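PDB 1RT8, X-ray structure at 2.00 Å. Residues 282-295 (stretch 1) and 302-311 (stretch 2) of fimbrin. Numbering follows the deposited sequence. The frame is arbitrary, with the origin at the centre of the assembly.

Stretch 1, residues 282-295: EGEREARVFTLWLN
Stretch 2, residues 302-311: SIHDFFNNLR

The side chain of Asn295 joins the helix of residues 282-295 to the extended backbone of Ile303 through a two-point amide pairing. Ile303 N donates to Asn295 OD1 at 2.8 Å with an almost linear N-H...O angle of 179°, and Asn295 ND2 returns a bond of 3.2 Å to Ile303 O. Asn295 (chi1 -80°, chi2 -18°) thus meets both the backbone N and the backbone O of Ile303, which is extended (phi/psi -82/136); the CA-to-CB bond of Ile303 points toward the helix. One turn earlier, Thr291 (chi1 m) donates from OG1 to Ala287 O of its own helix at 2.8 Å. The same OG1 accepts from a water at 3.1 Å, and that water accepts from Phe306 N at 3.0 Å, bridging the stretches.

The helix is regular, with backbone hydrogen bonds from N of residue i to O of residue i-4, from Phe290 N to Glu286 O at 2.7 Å up to Ala287 N to Gly283 O at 3.1 Å. From Ser302 to Phe307 the second stretch runs roughly antiparallel to the helix: CA atoms pair as Asn295-Ser302 (5.8 Å), Thr291-Ile303 (6.2 Å) and Ala287-Phe306 (6.1 Å). After Ile303 the chain passes through His304 (-133/-3) and Asp305 (-153/86) into a weakly bonded helix at about 306-309, where Asn309 N donates to Asp305 O at 2.8 Å.

Apolar packing follows this register. Ile303 (m, t) places CD1 3.8 Å from Leu294 CB. The CA-to-CB bond of Phe306 (chi1 t, chi2 89°) points toward the helix, with Ala287 CA over one face of its ring; its CE1 lies 3.7 Å from Phe290 CB, and its CB is 3.5 Å from Thr291 OG1. The CA-to-CB bond of Phe307 points sideways, but its m rotamer brings CE1 to 3.7 Å from Ala287 CB, while Gly283 O lies at the ring edge, 4.3 Å from Phe307 CZ. Leu310 CD1 makes a looser contact with Leu294 CD1 at 4.4 Å.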

# COMPACT_ATOMS: atom_id res chain seq x y z
N GLU A 282 -2.44 -8.19 -18.23
CA GLU A 282 -1.68 -6.94 -18.32
C GLU A 282 -2.60 -5.77 -17.98
O GLU A 282 -2.18 -4.82 -17.31
CB GLU A 282 -1.11 -6.76 -19.73
CG GLU A 282 -0.57 -5.35 -19.98
CD GLU A 282 0.49 -5.30 -21.06
OE1 GLU A 282 0.24 -5.77 -22.19
OE2 GLU A 282 1.58 -4.77 -20.77
N GLY A 283 -3.85 -5.86 -18.42
CA GLY A 283 -4.81 -4.81 -18.14
C GLY A 283 -5.04 -4.64 -16.65
O GLY A 283 -5.13 -3.52 -16.16
N GLU A 284 -5.16 -5.76 -15.93
CA GLU A 284 -5.38 -5.70 -14.48
C GLU A 284 -4.18 -5.09 -13.77
O GLU A 284 -4.34 -4.30 -12.83
CB GLU A 284 -5.66 -7.09 -13.90
CG GLU A 284 -7.04 -7.66 -14.21
CD GLU A 284 -8.17 -6.72 -13.84
OE1 GLU A 284 -8.17 -6.18 -12.72
OE2 GLU A 284 -9.08 -6.52 -14.68
N ARG A 285 -2.98 -5.46 -14.20
CA ARG A 285 -1.76 -4.94 -13.58
C ARG A 285 -1.65 -3.43 -13.76
O ARG A 285 -1.35 -2.71 -12.81
CB ARG A 285 -0.53 -5.64 -14.14
CG ARG A 285 -0.33 -7.06 -13.60
CD ARG A 285 -0.24 -7.04 -12.09
NE ARG A 285 0.84 -6.16 -11.62
CZ ARG A 285 0.80 -5.46 -10.49
NH1 ARG A 285 -0.26 -5.55 -9.71
NH2 ARG A 285 1.80 -4.66 -10.16
N GLU A 286 -1.89 -2.95 -14.97
CA GLU A 286 -1.82 -1.52 -15.23
C GLU A 286 -2.82 -0.82 -14.32
O GLU A 286 -2.50 0.20 -13.72
CB GLU A 286 -2.15 -1.20 -16.70
CG GLU A 286 -1.17 -1.79 -17.72
CD GLU A 286 -1.42 -1.30 -19.14
OE1 GLU A 286 -2.58 -1.05 -19.49
OE2 GLU A 286 -0.45 -1.18 -19.91
N ALA A 287 -4.02 -1.38 -14.22
CA ALA A 287 -5.07 -0.81 -13.38
C ALA A 287 -4.60 -0.67 -11.93
O ALA A 287 -4.82 0.36 -11.30
CB ALA A 287 -6.34 -1.68 -13.45
N ARG A 288 -3.94 -1.71 -11.41
CA ARG A 288 -3.45 -1.68 -10.03
C ARG A 288 -2.30 -0.69 -9.86
O ARG A 288 -2.20 -0.05 -8.82
CB ARG A 288 -3.02 -3.08 -9.59
CG ARG A 288 -4.18 -3.95 -9.10
CD ARG A 288 -3.78 -5.41 -8.95
NE ARG A 288 -4.89 -6.26 -8.54
CZ ARG A 288 -5.42 -6.27 -7.31
NH1 ARG A 288 -4.94 -5.46 -6.37
NH2 ARG A 288 -6.43 -7.08 -7.03
N VAL A 289 -1.44 -0.59 -10.87
CA VAL A 289 -0.31 0.35 -10.83
C VAL A 289 -0.83 1.79 -10.91
O VAL A 289 -0.37 2.66 -10.17
CB VAL A 289 0.67 0.10 -12.01
CG1 VAL A 289 1.70 1.22 -12.07
CG2 VAL A 289 1.37 -1.25 -11.82
N PHE A 290 -1.77 2.03 -11.82
CA PHE A 290 -2.35 3.36 -11.99
C PHE A 290 -3.12 3.75 -10.73
O PHE A 290 -3.14 4.93 -10.35
CB PHE A 290 -3.28 3.40 -13.21
CG PHE A 290 -2.57 3.23 -14.54
CD1 PHE A 290 -3.31 3.09 -15.71
CD2 PHE A 290 -1.19 3.21 -14.61
CE1 PHE A 290 -2.67 2.94 -16.94
CE2 PHE A 290 -0.54 3.06 -15.84
CZ PHE A 290 -1.28 2.93 -17.01
N THR A 291 -3.77 2.77 -10.10
CA THR A 291 -4.54 3.02 -8.89
C THR A 291 -3.59 3.51 -7.79
O THR A 291 -3.90 4.47 -7.10
CB THR A 291 -5.25 1.74 -8.38
OG1 THR A 291 -6.34 1.42 -9.25
CG2 THR A 291 -5.77 1.94 -6.95
N LEU A 292 -2.46 2.84 -7.65
CA LEU A 292 -1.48 3.24 -6.64
C LEU A 292 -0.99 4.64 -6.97
O LEU A 292 -0.90 5.50 -6.10
CB LEU A 292 -0.30 2.27 -6.63
CG LEU A 292 -0.53 0.86 -6.07
CD1 LEU A 292 0.61 -0.06 -6.49
CD2 LEU A 292 -0.65 0.91 -4.55
N TRP A 293 -0.68 4.88 -8.24
CA TRP A 293 -0.20 6.20 -8.65
C TRP A 293 -1.20 7.31 -8.35
O TRP A 293 -0.89 8.27 -7.65
CB TRP A 293 0.16 6.20 -10.14
CG TRP A 293 0.61 7.54 -10.61
CD1 TRP A 293 1.73 8.21 -10.21
CD2 TRP A 293 -0.06 8.40 -11.55
NE1 TRP A 293 1.79 9.44 -10.83
CE2 TRP A 293 0.71 9.58 -11.66
CE3 TRP A 293 -1.24 8.28 -12.30
CZ2 TRP A 293 0.34 10.64 -12.49
CZ3 TRP A 293 -1.61 9.34 -13.13
CH2 TRP A 293 -0.82 10.51 -13.21
N LEU A 294 -2.41 7.20 -8.90
CA LEU A 294 -3.42 8.22 -8.65
C LEU A 294 -3.67 8.42 -7.15
O LEU A 294 -3.79 9.55 -6.69
CB LEU A 294 -4.73 7.86 -9.35
CG LEU A 294 -4.74 8.04 -10.88
CD1 LEU A 294 -5.96 7.35 -11.48
CD2 LEU A 294 -4.74 9.53 -11.21
N ASN A 295 -3.73 7.33 -6.38
CA ASN A 295 -3.97 7.46 -4.95
C ASN A 295 -2.81 8.18 -4.29
O ASN A 295 -2.99 8.85 -3.27
CB ASN A 295 -4.16 6.09 -4.27
CG ASN A 295 -5.56 5.52 -4.46
OD1 ASN A 295 -6.50 6.25 -4.79
ND2 ASN A 295 -5.71 4.22 -4.22
N SER A 302 -10.21 7.39 -1.94
CA SER A 302 -9.13 6.57 -2.47
C SER A 302 -9.77 5.56 -3.40
O SER A 302 -10.90 5.14 -3.16
CB SER A 302 -8.43 5.80 -1.36
OG SER A 302 -7.98 6.70 -0.37
N ILE A 303 -9.05 5.17 -4.44
CA ILE A 303 -9.57 4.22 -5.41
C ILE A 303 -9.43 2.76 -4.96
O ILE A 303 -8.36 2.36 -4.46
CB ILE A 303 -8.84 4.36 -6.76
CG1 ILE A 303 -9.02 5.77 -7.31
CG2 ILE A 303 -9.31 3.28 -7.74
CD1 ILE A 303 -8.00 6.13 -8.35
N HIS A 304 -10.48 1.97 -5.14
CA HIS A 304 -10.43 0.55 -4.78
C HIS A 304 -10.98 -0.30 -5.92
O HIS A 304 -10.95 -1.53 -5.87
CB HIS A 304 -11.21 0.31 -3.48
CG HIS A 304 -10.55 0.92 -2.27
ND1 HIS A 304 -9.41 0.39 -1.70
CD2 HIS A 304 -10.82 2.05 -1.58
CE1 HIS A 304 -9.01 1.17 -0.72
NE2 HIS A 304 -9.84 2.19 -0.63
N ASP A 305 -11.45 0.39 -6.96
CA ASP A 305 -12.02 -0.25 -8.15
C ASP A 305 -11.82 0.72 -9.33
O ASP A 305 -12.70 1.53 -9.64
CB ASP A 305 -13.51 -0.53 -7.93
CG ASP A 305 -14.10 -1.42 -9.01
OD1 ASP A 305 -13.39 -1.67 -10.00
OD2 ASP A 305 -15.25 -1.87 -8.87
N PHE A 306 -10.65 0.62 -9.95
CA PHE A 306 -10.24 1.46 -11.07
C PHE A 306 -11.25 1.59 -12.21
O PHE A 306 -11.47 2.68 -12.75
CB PHE A 306 -8.91 0.94 -11.64
CG PHE A 306 -8.35 1.76 -12.79
CD1 PHE A 306 -7.51 2.84 -12.54
CD2 PHE A 306 -8.63 1.42 -14.11
CE1 PHE A 306 -6.94 3.57 -13.60
CE2 PHE A 306 -8.07 2.14 -15.17
CZ PHE A 306 -7.23 3.21 -14.91
N PHE A 307 -11.87 0.48 -12.59
CA PHE A 307 -12.81 0.51 -13.70
C PHE A 307 -14.21 1.02 -13.40
O PHE A 307 -15.09 0.98 -14.26
CB PHE A 307 -12.87 -0.88 -14.35
CG PHE A 307 -11.57 -1.29 -14.98
CD1 PHE A 307 -10.78 -2.27 -14.41
CD2 PHE A 307 -11.10 -0.63 -16.12
CE1 PHE A 307 -9.54 -2.59 -14.96
CE2 PHE A 307 -9.87 -0.95 -16.67
CZ PHE A 307 -9.09 -1.93 -16.09
N ASN A 308 -14.42 1.52 -12.18
CA ASN A 308 -15.71 2.09 -11.82
C ASN A 308 -15.55 3.42 -11.09
O ASN A 308 -16.39 4.31 -11.23
CB ASN A 308 -16.53 1.13 -10.95
CG ASN A 308 -17.17 0.01 -11.76
OD1 ASN A 308 -18.02 0.26 -12.63
ND2 ASN A 308 -16.77 -1.23 -11.48
N ASN A 309 -14.47 3.57 -10.34
CA ASN A 309 -14.25 4.79 -9.57
C ASN A 309 -13.91 6.07 -10.37
O ASN A 309 -13.88 7.15 -9.79
CB ASN A 309 -13.15 4.57 -8.52
CG ASN A 309 -13.48 3.45 -7.54
OD1 ASN A 309 -14.63 3.01 -7.42
ND2 ASN A 309 -12.46 3.00 -6.82
N LEU A 310 -13.65 5.95 -11.67
CA LEU A 310 -13.32 7.13 -12.48
C LEU A 310 -14.46 7.54 -13.40
O LEU A 310 -14.34 8.51 -14.16
CB LEU A 310 -12.09 6.86 -13.36
CG LEU A 310 -10.84 6.29 -12.69
CD1 LEU A 310 -9.66 6.31 -13.67
CD2 LEU A 310 -10.52 7.10 -11.48
N ARG A 311 -15.57 6.80 -13.34
CA ARG A 311 -16.71 7.08 -14.20
C ARG A 311 -17.39 8.44 -14.07
O ARG A 311 -17.91 8.96 -15.06
CB ARG A 311 -17.75 5.97 -14.07
CG ARG A 311 -17.26 4.60 -14.53
CD ARG A 311 -18.42 3.62 -14.58
NE ARG A 311 -17.99 2.27 -14.89
CZ ARG A 311 -18.82 1.27 -15.19
NH1 ARG A 311 -20.13 1.50 -15.22
NH2 ARG A 311 -18.35 0.06 -15.48
O HOH W 1 -8.43 -0.66 -8.43